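Galectin (Xenopus laevis, PDB 3WUC) is a galectin that holds a galactose-glucose disaccharide in its sugar site and probably binds lactose and laminin. Local coordinates at residues 22-27 / 124-129; 35-40 / 92-97; 45-50 / 116-121; 62-67 / 76-81. All blocks are in the same frame, centred on the assembly; numbering follows the deposited sequence.

Interaction 1. Residues 22-27 / 124-129; sequences VEVRGR and LALNNI
Here the two sheets of the galectin beta-sandwich face each other: strand 20-28 belongs to one, strand 120-127 to the other, and their axes lie 9.8 Å apart at an angle of 19°. That separation is bridged by apolar side chains meeting tip to tip. V22 and V24 share L124. V22 CG2, anti to the backbone N, comes within 3.9 Å of L124 CD1, and V24 CG2 reaches the same methyl at 4.1 Å. The other branch of V24, CG1, is anti to its backbone N (chi1 179°) and meets L126 CD1 at 3.9 Å, with L126 CD2 only slightly farther off. E23 and R25 leave the strand on the side away from 124-129, and a second subunit supplies their ionic partners, its own R25 and E23 respectively.

Beyond N127 the chain turns through N128, whose positive phi and psi carry it over to the sheet that holds 20-28. N128 ND2 is tied to R34 O. I129 therefore lies beside G26 and R27 as a neighbour within one sheet. I129 CG1, anti to its backbone N, packs on the bare backbone of glycine, 3.8 Å from G26 C, while I129 CA makes a CA-H...O contact of 3.4 Å with R27 O.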
loop_
_atom_site.group_PDB
_atom_site.type_symbol
_atom_site.label_atom_id
_atom_site.label_comp_id
_atom_site.label_asym_id
_atom_site.label_seq_id
_atom_site.Cartn_x
_atom_site.Cartn_y
_atom_site.Cartn_z
ATOM N N VAL B 22 6.961 11.524 -2.235
ATOM C CA VAL B 22 6.859 10.788 -0.998
ATOM C C VAL B 22 5.481 10.918 -0.476
ATOM O O VAL B 22 4.930 12.016 -0.329
ATOM C CB VAL B 22 7.982 11.081 0.030
ATOM C CG1 VAL B 22 8.038 12.555 0.421
ATOM C CG2 VAL B 22 7.887 10.189 1.224
ATOM N N GLU B 23 4.910 9.752 -0.082
ATOM C CA GLU B 23 3.594 9.641 0.493
ATOM C C GLU B 23 3.714 9.232 1.979
ATOM O O GLU B 23 4.412 8.284 2.272
ATOM C CB GLU B 23 2.802 8.544 -0.232
ATOM C CG GLU B 23 1.451 8.255 0.409
ATOM C CD GLU B 23 0.720 7.069 -0.247
ATOM O OE1 GLU B 23 0.615 7.105 -1.534
ATOM O OE2 GLU B 23 0.413 6.081 0.550
ATOM N N VAL B 24 3.107 9.983 2.882
ATOM C CA VAL B 24 3.120 9.791 4.337
ATOM C C VAL B 24 1.691 9.625 4.807
ATOM O O VAL B 24 0.855 10.520 4.620
ATOM C CB VAL B 24 3.771 11.029 5.053
ATOM C CG1 VAL B 24 3.781 10.864 6.552
ATOM C CG2 VAL B 24 5.139 11.316 4.488
ATOM N N ARG B 25 1.418 8.470 5.367
ATOM C CA ARG B 25 0.219 8.153 6.109
ATOM C C ARG B 25 0.498 7.972 7.576
ATOM O O ARG B 25 1.477 7.320 7.938
ATOM C CB ARG B 25 -0.379 6.856 5.543
ATOM C CG ARG B 25 -0.894 7.047 4.173
ATOM C CD ARG B 25 -1.522 5.741 3.604
ATOM N NE ARG B 25 -2.773 5.424 4.283
ATOM C CZ ARG B 25 -3.616 4.449 3.921
ATOM N NH1 ARG B 25 -3.350 3.723 2.854
ATOM N NH2 ARG B 25 -4.721 4.254 4.614
ATOM N N GLY B 26 -0.351 8.553 8.377
ATOM C CA GLY B 26 -0.214 8.427 9.811
ATOM C C GLY B 26 -1.431 8.825 10.553
ATOM O O GLY B 26 -2.356 9.349 9.964
ATOM N N ARG B 27 -1.429 8.616 11.874
ATOM C CA ARG B 27 -2.581 8.919 12.707
ATOM C C ARG B 27 -2.237 10.176 13.562
ATOM O O ARG B 27 -1.280 10.150 14.346
ATOM C CB ARG B 27 -3.001 7.767 13.624
ATOM C CG ARG B 27 -4.201 8.116 14.471
ATOM C CD ARG B 27 -4.760 6.913 15.273
ATOM N NE ARG B 27 -5.260 5.857 14.362
ATOM C CZ ARG B 27 -6.479 5.775 13.800
ATOM N NH1 ARG B 27 -7.476 6.644 14.058
ATOM N NH2 ARG B 27 -6.723 4.765 12.967
ATOM N N LEU B 124 13.217 13.312 6.676
ATOM C CA LEU B 124 11.758 13.423 6.832
ATOM C C LEU B 124 11.351 13.142 8.251
ATOM O O LEU B 124 11.764 12.121 8.856
ATOM C CB LEU B 124 11.066 12.469 5.844
ATOM C CG LEU B 124 9.530 12.589 5.688
ATOM C CD1 LEU B 124 9.152 12.123 4.304
ATOM C CD2 LEU B 124 8.856 11.810 6.812
ATOM N N ALA B 125 10.585 14.056 8.863
ATOM C CA ALA B 125 10.181 13.852 10.217
ATOM C C ALA B 125 8.713 14.042 10.455
ATOM O O ALA B 125 8.114 14.888 9.720
ATOM C CB ALA B 125 10.918 14.838 11.164
ATOM N N LEU B 126 8.191 13.301 11.426
ATOM C CA LEU B 126 6.812 13.394 11.830
ATOM C C LEU B 126 6.779 13.866 13.245
ATOM O O LEU B 126 7.516 13.364 14.108
ATOM C CB LEU B 126 6.098 12.020 11.772
ATOM C CG LEU B 126 5.473 11.681 10.383
ATOM C CD1 LEU B 126 6.479 11.607 9.255
ATOM C CD2 LEU B 126 4.793 10.311 10.479
ATOM N N ASN B 127 5.901 14.821 13.553
ATOM C CA ASN B 127 5.727 15.372 14.881
ATOM C C ASN B 127 4.207 15.406 15.151
ATOM O O ASN B 127 3.396 15.945 14.344
ATOM C CB ASN B 127 6.364 16.782 14.983
ATOM C CG ASN B 127 7.915 16.757 14.870
ATOM O OD1 ASN B 127 8.547 15.909 15.418
ATOM N ND2 ASN B 127 8.475 17.683 14.182
ATOM N N ASN B 128 3.828 14.850 16.308
ATOM C CA ASN B 128 2.425 14.704 16.734
ATOM C C ASN B 128 1.564 13.913 15.704
ATOM O O ASN B 128 0.345 14.102 15.601
ATOM C CB ASN B 128 1.860 16.126 16.942
ATOM C CG ASN B 128 2.078 16.631 18.372
ATOM O OD1 ASN B 128 2.683 15.926 19.179
ATOM N ND2 ASN B 128 1.549 17.809 18.691
ATOM N N ILE B 129 2.201 12.996 15.029
ATOM C CA ILE B 129 1.494 12.071 14.143
ATOM C C ILE B 129 2.261 10.781 14.106
ATOM O O ILE B 129 3.511 10.748 13.987
ATOM C CB ILE B 129 1.329 12.765 12.763
ATOM C CG1 ILE B 129 0.704 11.735 11.788
ATOM C CG2 ILE B 129 2.637 13.243 12.170
ATOM C CD1 ILE B 129 0.327 12.271 10.409
#

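Interaction 2. Residues 35-40 / 92-97; sequences FAVDLG and LIFDFE
The ring of F94 carries a methyl over the centre of one face: L39 CD1 stands 3.7 Å from the ring centroid of F94 and 7° off the normal, a nearly axial CH-pi contact. While CD1 caps the ring centre, L39 CD2 lies by the root of the same side chain, 4.0 Å from F94 CB and close to CG. V37 CG1 approaches F94 obliquely, 3.9 Å from F94 CE1. The ring of F35 meets L92 CD1 obliquely as well, and is itself packed edge-to-face with F84.

Between the two rings lies an aliphatic step. V37 splits its branches: CG1, anti to the backbone N (chi1 -179°), serves F94, while CG2, anti to the carbonyl carbon, runs past L92 in the opposite sense and touches L92 CD1 at 4.0 Å. F94 CG is likewise anti to its carbonyl carbon, which sends the ring across the gap beneath L39. Strand 36-39 is a member of the sugar-binding sheet, with D38 on one side and V37 and L39 facing the core. Two strands 10.1 Å apart at their closest, crossing at -20° and joined entirely by buried apolar groups, are the face-to-face packing of a galectin beta-sandwich.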
loop_
_atom_site.group_PDB
_atom_site.type_symbol
_atom_site.label_atom_id
_atom_site.label_comp_id
_atom_site.label_asym_id
_atom_site.label_seq_id
_atom_site.Cartn_x
_atom_site.Cartn_y
_atom_site.Cartn_z
ATOM N N PHE B 35 0.192 19.383 14.210
ATOM C CA PHE B 35 1.113 18.300 13.815
ATOM C C PHE B 35 1.933 18.733 12.651
ATOM O O PHE B 35 1.645 19.703 11.942
ATOM C CB PHE B 35 0.357 16.986 13.552
ATOM C CG PHE B 35 -0.376 16.894 12.225
ATOM C CD1 PHE B 35 -1.622 17.418 12.093
ATOM C CD2 PHE B 35 0.230 16.289 11.162
ATOM C CE1 PHE B 35 -2.321 17.291 10.865
ATOM C CE2 PHE B 35 -0.391 16.205 9.926
ATOM C CZ PHE B 35 -1.645 16.709 9.791
ATOM N N ALA B 36 3.033 18.064 12.344
ATOM C CA ALA B 36 3.860 18.458 11.250
ATOM C C ALA B 36 4.511 17.297 10.568
ATOM O O ALA B 36 4.855 16.281 11.255
ATOM C CB ALA B 36 4.992 19.397 11.711
ATOM N N VAL B 37 4.731 17.478 9.275
ATOM C CA VAL B 37 5.627 16.619 8.477
ATOM C C VAL B 37 6.649 17.550 7.852
ATOM O O VAL B 37 6.348 18.581 7.261
ATOM C CB VAL B 37 4.888 15.843 7.347
ATOM C CG1 VAL B 37 5.910 14.979 6.606
ATOM C CG2 VAL B 37 3.817 14.968 7.917
ATOM N N ASP B 38 7.930 17.254 8.108
ATOM C CA ASP B 38 9.053 18.064 7.713
ATOM C C ASP B 38 9.940 17.320 6.748
ATOM O O ASP B 38 10.217 16.106 6.881
ATOM C CB ASP B 38 9.965 18.360 8.899
ATOM C CG ASP B 38 9.323 19.185 9.979
ATOM O OD1 ASP B 38 8.422 20.027 9.676
ATOM O OD2 ASP B 38 9.727 19.027 11.147
ATOM N N LEU B 39 10.384 18.009 5.757
ATOM C CA LEU B 39 11.287 17.534 4.710
ATOM C C LEU B 39 12.489 18.406 4.554
ATOM O O LEU B 39 12.360 19.653 4.508
ATOM C CB LEU B 39 10.542 17.387 3.344
ATOM C CG LEU B 39 9.382 16.386 3.290
ATOM C CD1 LEU B 39 8.066 16.890 3.888
ATOM C CD2 LEU B 39 9.233 16.125 1.814
ATOM N N GLY B 40 13.696 17.833 4.456
ATOM C CA GLY B 40 14.868 18.660 4.230
ATOM C C GLY B 40 16.109 17.847 4.244
ATOM O O GLY B 40 16.130 16.705 3.790
ATOM N N LEU B 92 -0.527 12.768 3.429
ATOM C CA LEU B 92 0.037 13.894 2.727
ATOM C C LEU B 92 1.029 13.392 1.701
ATOM O O LEU B 92 1.812 12.479 2.024
ATOM C CB LEU B 92 0.739 14.865 3.738
ATOM C CG LEU B 92 -0.194 15.601 4.741
ATOM C CD1 LEU B 92 0.635 16.267 5.853
ATOM C CD2 LEU B 92 -0.899 16.687 3.976
ATOM N N ILE B 93 0.996 13.914 0.504
ATOM C CA ILE B 93 1.908 13.490 -0.564
ATOM C C ILE B 93 2.702 14.737 -0.978
ATOM O O ILE B 93 2.155 15.806 -1.175
ATOM C CB ILE B 93 1.165 12.863 -1.750
ATOM C CG1 ILE B 93 0.440 11.651 -1.241
ATOM C CG2 ILE B 93 2.148 12.520 -2.803
ATOM C CD1 ILE B 93 -0.463 11.087 -2.319
ATOM N N PHE B 94 4.016 14.605 -1.108
ATOM C CA PHE B 94 4.895 15.729 -1.485
ATOM C C PHE B 94 5.593 15.406 -2.773
ATOM O O PHE B 94 6.348 14.438 -2.820
ATOM C CB PHE B 94 5.921 15.981 -0.370
ATOM C CG PHE B 94 5.327 16.256 0.989
ATOM C CD1 PHE B 94 4.903 15.298 1.833
ATOM C CD2 PHE B 94 5.174 17.593 1.375
ATOM C CE1 PHE B 94 4.316 15.547 3.067
ATOM C CE2 PHE B 94 4.616 17.868 2.657
ATOM C CZ PHE B 94 4.218 16.893 3.441
ATOM N N ASP B 95 5.379 16.186 -3.804
ATOM C CA ASP B 95 6.041 16.040 -5.099
ATOM C C ASP B 95 7.274 16.939 -5.075
ATOM O O ASP B 95 7.134 18.131 -4.905
ATOM C CB ASP B 95 5.167 16.560 -6.256
ATOM C CG ASP B 95 3.963 15.801 -6.495
ATOM O OD1 ASP B 95 3.888 14.672 -5.955
ATOM O OD2 ASP B 95 3.059 16.379 -7.229
ATOM N N PHE B 96 8.465 16.390 -5.137
ATOM C CA PHE B 96 9.665 17.181 -5.100
ATOM C C PHE B 96 10.091 17.633 -6.493
ATOM O O PHE B 96 10.420 16.801 -7.358
ATOM C CB PHE B 96 10.717 16.340 -4.463
ATOM C CG PHE B 96 12.051 17.011 -4.256
ATOM C CD1 PHE B 96 12.161 18.349 -4.054
ATOM C CD2 PHE B 96 13.175 16.221 -4.198
ATOM C CE1 PHE B 96 13.443 18.958 -3.849
ATOM C CE2 PHE B 96 14.453 16.750 -3.957
ATOM C CZ PHE B 96 14.595 18.149 -3.773
ATOM N N GLU B 97 10.037 18.976 -6.713
ATOM C CA GLU B 97 10.465 19.625 -7.942
ATOM C C GLU B 97 11.026 20.957 -7.466
ATOM O O GLU B 97 10.971 21.289 -6.247
ATOM C CB GLU B 97 9.288 19.803 -8.926
ATOM C CG GLU B 97 8.598 18.506 -9.302
ATOM C CD GLU B 97 9.355 17.624 -10.259
ATOM O OE1 GLU B 97 10.461 18.002 -10.662
ATOM O OE2 GLU B 97 8.856 16.514 -10.601
#

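Interaction 3. Residues 45-50 / 116-121; sequences NLICHC and FPIEVI. With GAL (beta-D-galactopyranose), chain D.
Apolar packing around I47 carries this contact. Its CG1 is anti to the backbone N (chi1 -159°), and chi2 near 70° turns I47 CD1 over the face of F116, 3.6 Å from the ring centroid and 10° off the normal: a CH-pi contact centred on the ring. The same methyl of I47 meets I118 CG2 tip to tip at 3.6 Å. I47 CG2, which lies between N and C of its own backbone, touches I121 CD1 at 3.8 Å, the two side chains crossing at about a right angle. One isoleucine is thus gripped by three side chains of 116-121.

A polar group joins in at the rim of the aromatic ring, where L46 O lies in its plane, 3.4 Å from F116 CE2.

The sugar contact sits at the far end of 45-50. H49 NE2 and O4 of the galactose are hydrogen-bonded at 2.8 Å, with O4 at the edge of the imidazole near its plane. H49 ND1 is bonded to D38 OD1, a second-shell carboxylate that probably fixes the ring's rotation and tautomer.

I47 and C48 both face L39 in a classic beta bulge. Strand 45-53, lying between strands 36-39 and 62-69, turns a corner there, while I118 and I121 also pack on F96 of the opposing sheet.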
loop_
_atom_site.group_PDB
_atom_site.type_symbol
_atom_site.label_atom_id
_atom_site.label_comp_id
_atom_site.label_asym_id
_atom_site.label_seq_id
_atom_site.Cartn_x
_atom_site.Cartn_y
_atom_site.Cartn_z
ATOM N N ASN B 45 17.636 22.316 8.627
ATOM C CA ASN B 45 17.575 22.774 7.253
ATOM C C ASN B 45 16.435 22.012 6.591
ATOM O O ASN B 45 16.642 20.941 6.001
ATOM C CB ASN B 45 18.860 22.557 6.499
ATOM C CG ASN B 45 19.961 23.421 7.064
ATOM O OD1 ASN B 45 20.076 24.594 6.747
ATOM N ND2 ASN B 45 20.641 22.860 8.038
ATOM N N LEU B 46 15.307 22.699 6.596
ATOM C CA LEU B 46 13.990 22.180 6.092
ATOM C C LEU B 46 13.601 22.919 4.827
ATOM O O LEU B 46 13.422 24.130 4.816
ATOM C CB LEU B 46 12.961 22.251 7.134
ATOM C CG LEU B 46 13.174 21.576 8.526
ATOM C CD1 LEU B 46 12.114 21.775 9.552
ATOM C CD2 LEU B 46 13.452 20.085 8.221
ATOM N N ILE B 47 13.399 22.198 3.726
ATOM C CA ILE B 47 12.846 22.790 2.504
ATOM C C ILE B 47 11.332 22.883 2.619
ATOM O O ILE B 47 10.785 23.780 1.952
ATOM C CB ILE B 47 13.271 22.025 1.205
ATOM C CG1 ILE B 47 13.149 22.841 -0.030
ATOM C CG2 ILE B 47 12.608 20.646 1.102
ATOM C CD1 ILE B 47 14.185 23.952 -0.110
ATOM N N CYS B 48 10.704 22.019 3.418
ATOM C CA CYS B 48 9.280 22.142 3.634
ATOM C C CYS B 48 8.895 21.631 4.997
ATOM O O CYS B 48 9.028 20.447 5.276
ATOM C CB CYS B 48 8.539 21.399 2.519
ATOM S SG CYS B 48 6.716 21.642 2.643
ATOM N N HIS B 49 8.446 22.528 5.862
ATOM C CA HIS B 49 7.800 22.217 7.130
ATOM C C HIS B 49 6.317 22.418 6.930
ATOM O O HIS B 49 5.933 23.518 6.609
ATOM C CB HIS B 49 8.319 23.200 8.187
ATOM C CG HIS B 49 7.548 23.289 9.479
ATOM N ND1 HIS B 49 7.542 22.324 10.464
ATOM C CD2 HIS B 49 6.840 24.318 10.021
ATOM C CE1 HIS B 49 6.873 22.730 11.515
ATOM N NE2 HIS B 49 6.448 23.948 11.276
ATOM N N CYS B 50 5.519 21.344 6.973
ATOM C CA CYS B 50 4.062 21.381 6.696
ATOM C C CYS B 50 3.402 21.137 8.024
ATOM O O CYS B 50 3.451 20.062 8.575
ATOM C CB CYS B 50 3.737 20.277 5.704
ATOM S SG CYS B 50 1.984 20.177 5.352
ATOM N N PHE B 116 15.702 27.526 -1.029
ATOM C CA PHE B 116 17.169 27.386 -1.164
ATOM C C PHE B 116 17.470 26.231 -2.104
ATOM O O PHE B 116 16.604 25.381 -2.275
ATOM C CB PHE B 116 17.894 27.245 0.196
ATOM C CG PHE B 116 17.408 26.107 1.079
ATOM C CD1 PHE B 116 17.940 24.830 0.967
ATOM C CD2 PHE B 116 16.389 26.302 2.005
ATOM C CE1 PHE B 116 17.465 23.783 1.786
ATOM C CE2 PHE B 116 15.966 25.286 2.828
ATOM C CZ PHE B 116 16.477 24.030 2.686
ATOM N N PRO B 117 18.637 26.202 -2.772
ATOM C CA PRO B 117 18.921 25.140 -3.693
ATOM C C PRO B 117 19.036 23.795 -2.958
ATOM O O PRO B 117 19.671 23.697 -1.860
ATOM C CB PRO B 117 20.256 25.555 -4.335
ATOM C CG PRO B 117 20.174 27.057 -4.321
ATOM C CD PRO B 117 19.586 27.335 -2.988
ATOM N N ILE B 118 18.334 22.815 -3.488
ATOM C CA ILE B 118 18.395 21.444 -2.917
ATOM C C ILE B 118 18.126 20.435 -4.004
ATOM O O ILE B 118 17.268 20.603 -4.779
ATOM C CB ILE B 118 17.420 21.276 -1.738
ATOM C CG1 ILE B 118 17.542 19.869 -1.120
ATOM C CG2 ILE B 118 16.023 21.624 -2.202
ATOM C CD1 ILE B 118 16.908 19.809 0.262
ATOM N N GLU B 119 18.922 19.381 -4.093
ATOM C CA GLU B 119 18.732 18.368 -5.126
ATOM C C GLU B 119 18.256 17.039 -4.539
ATOM O O GLU B 119 17.757 16.251 -5.256
ATOM C CB GLU B 119 19.977 18.143 -5.976
ATOM C CG GLU B 119 20.134 19.302 -7.023
ATOM C CD GLU B 119 18.866 19.493 -7.955
ATOM O OE1 GLU B 119 18.399 18.520 -8.657
ATOM O OE2 GLU B 119 18.314 20.622 -8.024
ATOM N N VAL B 120 18.450 16.835 -3.253
ATOM C CA VAL B 120 18.055 15.566 -2.580
ATOM C C VAL B 120 17.491 15.883 -1.237
ATOM O O VAL B 120 18.110 16.581 -0.428
ATOM C CB VAL B 120 19.241 14.584 -2.455
ATOM C CG1 VAL B 120 18.814 13.281 -1.805
ATOM C CG2 VAL B 120 19.866 14.307 -3.794
ATOM N N ILE B 121 16.300 15.367 -0.959
ATOM C CA ILE B 121 15.730 15.346 0.386
ATOM C C ILE B 121 16.052 14.084 1.078
ATOM O O ILE B 121 15.722 12.974 0.636
ATOM C CB ILE B 121 14.154 15.530 0.354
ATOM C CG1 ILE B 121 13.916 16.964 -0.224
ATOM C CG2 ILE B 121 13.502 15.276 1.724
ATOM C CD1 ILE B 121 12.486 17.158 -0.509
HETATM C C1 GAL D . 6.849 28.593 15.133
HETATM C C2 GAL D . 6.696 27.259 15.813
HETATM C C3 GAL D . 7.539 26.209 15.124
HETATM C C4 GAL D . 7.233 26.220 13.631
HETATM C C5 GAL D . 7.401 27.663 13.102
HETATM C C6 GAL D . 7.067 27.713 11.625
HETATM O O2 GAL D . 7.209 27.426 17.159
HETATM O O3 GAL D . 7.420 24.963 15.753
HETATM O O4 GAL D . 5.915 25.667 13.384
HETATM O O5 GAL D . 6.483 28.498 13.787
HETATM O O6 GAL D . 7.123 29.030 11.101
#

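Interaction 4. Residues 62-67 / 76-81; sequences TIVLNS and EKKETA. With GAL (beta-D-galactopyranose), chain D; GLC (alpha-D-glucopyranose), chain C.
Four backbone hydrogen bonds, all in the plane of the accepting carbonyl, zip strand 62-67 to 77-79. I63 N gives to E79 O and E79 N returns to I63 O, both at 2.8 Å; L65 N to K77 O and K77 N to L65 O repeat the pattern, the former almost straight at 177°. V64 and K78 form the non-hydrogen-bonded pair between them, V64 CG2 lying alongside the aliphatic start of K78, whose NZ pairs with D59. K77 NZ reaches P111 O and a malonate.

At the sugar end the side chains take over. N66 CG is anti to its backbone N (chi1 -152°), and N66 ND2 donates to galactose O6 at 2.8 Å as well as to D74 O. N66 OD1 takes S67 N at 2.8 Å, the donor standing above the carbonyl plane. E76 OE2 receives two hydroxyls, galactose O6 at 2.7 Å and glucose O3 at 2.6 Å, so O6 is gripped from both strands. The amide and carboxylate planes stand 83° apart. At the other end E79 OE1 takes A81 N through its anti lone pair, whereas A81 O is buried without a polar partner. This is an antiparallel beta hairpin in which N66 and E76 form part of the galectin sugar site.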
loop_
_atom_site.group_PDB
_atom_site.type_symbol
_atom_site.label_atom_id
_atom_site.label_comp_id
_atom_site.label_asym_id
_atom_site.label_seq_id
_atom_site.Cartn_x
_atom_site.Cartn_y
_atom_site.Cartn_z
ATOM N N THR B 62 -5.656 26.050 10.386
ATOM C CA THR B 62 -4.867 26.662 9.338
ATOM C C THR B 62 -3.582 25.845 9.146
ATOM O O THR B 62 -3.025 25.420 10.171
ATOM C CB THR B 62 -4.473 28.101 9.738
ATOM O OG1 THR B 62 -5.678 28.877 9.840
ATOM C CG2 THR B 62 -3.674 28.751 8.711
ATOM N N ILE B 63 -3.216 25.664 7.869
ATOM C CA ILE B 63 -1.923 25.070 7.530
ATOM C C ILE B 63 -0.887 26.165 7.458
ATOM O O ILE B 63 -0.984 27.120 6.661
ATOM C CB ILE B 63 -1.966 24.259 6.235
ATOM C CG1 ILE B 63 -3.075 23.237 6.286
ATOM C CG2 ILE B 63 -0.652 23.555 6.035
ATOM C CD1 ILE B 63 -3.279 22.459 5.008
ATOM N N VAL B 64 0.221 25.998 8.241
ATOM C CA VAL B 64 1.404 26.797 8.133
ATOM C C VAL B 64 2.481 26.014 7.408
ATOM O O VAL B 64 2.766 24.856 7.858
ATOM C CB VAL B 64 1.883 27.257 9.529
ATOM C CG1 VAL B 64 3.275 27.834 9.473
ATOM C CG2 VAL B 64 0.933 28.307 10.103
ATOM N N LEU B 65 3.012 26.566 6.335
ATOM C CA LEU B 65 4.203 26.027 5.674
ATOM C C LEU B 65 5.381 26.992 5.882
ATOM O O LEU B 65 5.248 28.219 5.848
ATOM C CB LEU B 65 4.004 25.783 4.197
ATOM C CG LEU B 65 2.857 24.907 3.708
ATOM C CD1 LEU B 65 2.959 24.951 2.223
ATOM C CD2 LEU B 65 2.810 23.459 4.242
ATOM N N ASN B 66 6.575 26.421 6.086
ATOM C CA ASN B 66 7.744 27.299 6.143
ATOM C C ASN B 66 8.945 26.483 5.729
ATOM O O ASN B 66 8.831 25.292 5.486
ATOM C CB ASN B 66 7.924 27.864 7.583
ATOM C CG ASN B 66 8.612 29.213 7.595
ATOM O OD1 ASN B 66 9.228 29.648 6.617
ATOM N ND2 ASN B 66 8.538 29.849 8.789
ATOM N N SER B 67 10.064 27.173 5.618
ATOM C CA SER B 67 11.373 26.559 5.462
ATOM C C SER B 67 12.245 26.970 6.634
ATOM O O SER B 67 11.970 27.896 7.349
ATOM C CB SER B 67 11.970 27.048 4.169
ATOM O OG SER B 67 11.968 28.476 4.056
ATOM N N GLU B 76 6.453 32.439 6.951
ATOM C CA GLU B 76 5.353 31.468 6.930
ATOM C C GLU B 76 4.455 31.735 5.728
ATOM O O GLU B 76 4.123 32.876 5.375
ATOM C CB GLU B 76 4.555 31.547 8.170
ATOM C CG GLU B 76 5.222 30.964 9.396
ATOM C CD GLU B 76 4.532 31.171 10.706
ATOM O OE1 GLU B 76 3.423 31.802 10.821
ATOM O OE2 GLU B 76 5.065 30.606 11.662
ATOM N N LYS B 77 3.999 30.675 5.105
ATOM C CA LYS B 77 2.891 30.702 4.140
ATOM C C LYS B 77 1.713 29.992 4.765
ATOM O O LYS B 77 1.812 28.909 5.351
ATOM C CB LYS B 77 3.356 29.959 2.901
ATOM C CG LYS B 77 2.216 29.890 1.849
ATOM C CD LYS B 77 2.665 29.156 0.598
ATOM C CE LYS B 77 1.649 29.357 -0.523
ATOM N NZ LYS B 77 2.282 29.133 -1.848
ATOM N N LYS B 78 0.530 30.584 4.705
ATOM C CA LYS B 78 -0.596 29.993 5.372
ATOM C C LYS B 78 -1.669 29.614 4.346
ATOM O O LYS B 78 -1.865 30.359 3.353
ATOM C CB LYS B 78 -1.182 30.937 6.406
ATOM C CG LYS B 78 -0.181 31.372 7.481
ATOM C CD LYS B 78 -0.798 32.296 8.507
ATOM C CE LYS B 78 0.176 32.842 9.527
ATOM N NZ LYS B 78 -0.491 33.253 10.804
ATOM N N GLU B 79 -2.284 28.491 4.569
ATOM C CA GLU B 79 -3.376 27.931 3.715
ATOM C C GLU B 79 -4.581 27.641 4.655
ATOM O O GLU B 79 -4.506 26.999 5.722
ATOM C CB GLU B 79 -2.897 26.631 3.057
ATOM C CG GLU B 79 -3.887 25.758 2.329
ATOM C CD GLU B 79 -4.648 26.508 1.232
ATOM O OE1 GLU B 79 -5.908 26.528 1.283
ATOM O OE2 GLU B 79 -3.953 27.132 0.396
ATOM N N THR B 80 -5.762 28.060 4.172
ATOM C CA THR B 80 -6.950 27.981 4.940
ATOM C C THR B 80 -7.660 26.639 4.745
ATOM O O THR B 80 -8.462 26.290 5.564
ATOM C CB THR B 80 -7.975 29.086 4.511
ATOM O OG1 THR B 80 -8.223 29.037 3.103
ATOM C CG2 THR B 80 -7.422 30.381 4.715
ATOM N N ALA B 81 -7.333 25.901 3.708
ATOM C CA ALA B 81 -7.969 24.552 3.522
ATOM C C ALA B 81 -7.488 23.664 4.687
ATOM O O ALA B 81 -6.253 23.672 4.981
ATOM C CB ALA B 81 -7.560 23.884 2.202
HETATM C C1 GAL D . 6.849 28.593 15.133
HETATM C C2 GAL D . 6.696 27.259 15.813
HETATM C C3 GAL D . 7.539 26.209 15.124
HETATM C C4 GAL D . 7.233 26.220 13.631
HETATM C C5 GAL D . 7.401 27.663 13.102
HETATM C C6 GAL D . 7.067 27.713 11.625
HETATM O O2 GAL D . 7.209 27.426 17.159
HETATM O O3 GAL D . 7.420 24.963 15.753
HETATM O O4 GAL D . 5.915 25.667 13.384
HETATM O O5 GAL D . 6.483 28.498 13.787
HETATM O O6 GAL D . 7.123 29.030 11.101
HETATM C C1 GLC C . 4.988 33.533 15.805
HETATM C C2 GLC C . 4.234 32.694 14.761
HETATM C C3 GLC C . 4.439 31.221 15.136
HETATM C C4 GLC C . 5.898 30.790 15.331
HETATM C C5 GLC C . 6.591 31.751 16.310
HETATM C C6 GLC C . 8.101 31.484 16.342
HETATM O O1 GLC C . 4.300 33.290 17.005
HETATM O O2 GLC C . 2.857 33.002 14.803
HETATM O O3 GLC C . 3.908 30.468 14.021
HETATM O O4 GLC C . 5.928 29.429 15.824
HETATM O O5 GLC C . 6.342 33.125 15.916
HETATM O O6 GLC C . 8.906 31.489 15.122
#

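From the N terminus, strand 20-28 comes first; its partner 124-129 lies near the C terminus, so interaction 1 closes the longest loop and encloses the other three. Next comes 35-40, which waits for 92-97; within that loop, 62-67 and 76-81 meet as a short hairpin, so interaction 4 nests inside interaction 2. Interaction 3 starts inside the loop of interaction 2 and ends beyond it at 116-121, so these two cross, while interaction 4 nests in both. Interactions 1 and 2 join the two sheets; interactions 3 and 4 meet through H49 N and N66 O, and both touch the galactose. D38 to H49 links interaction 2 to that site.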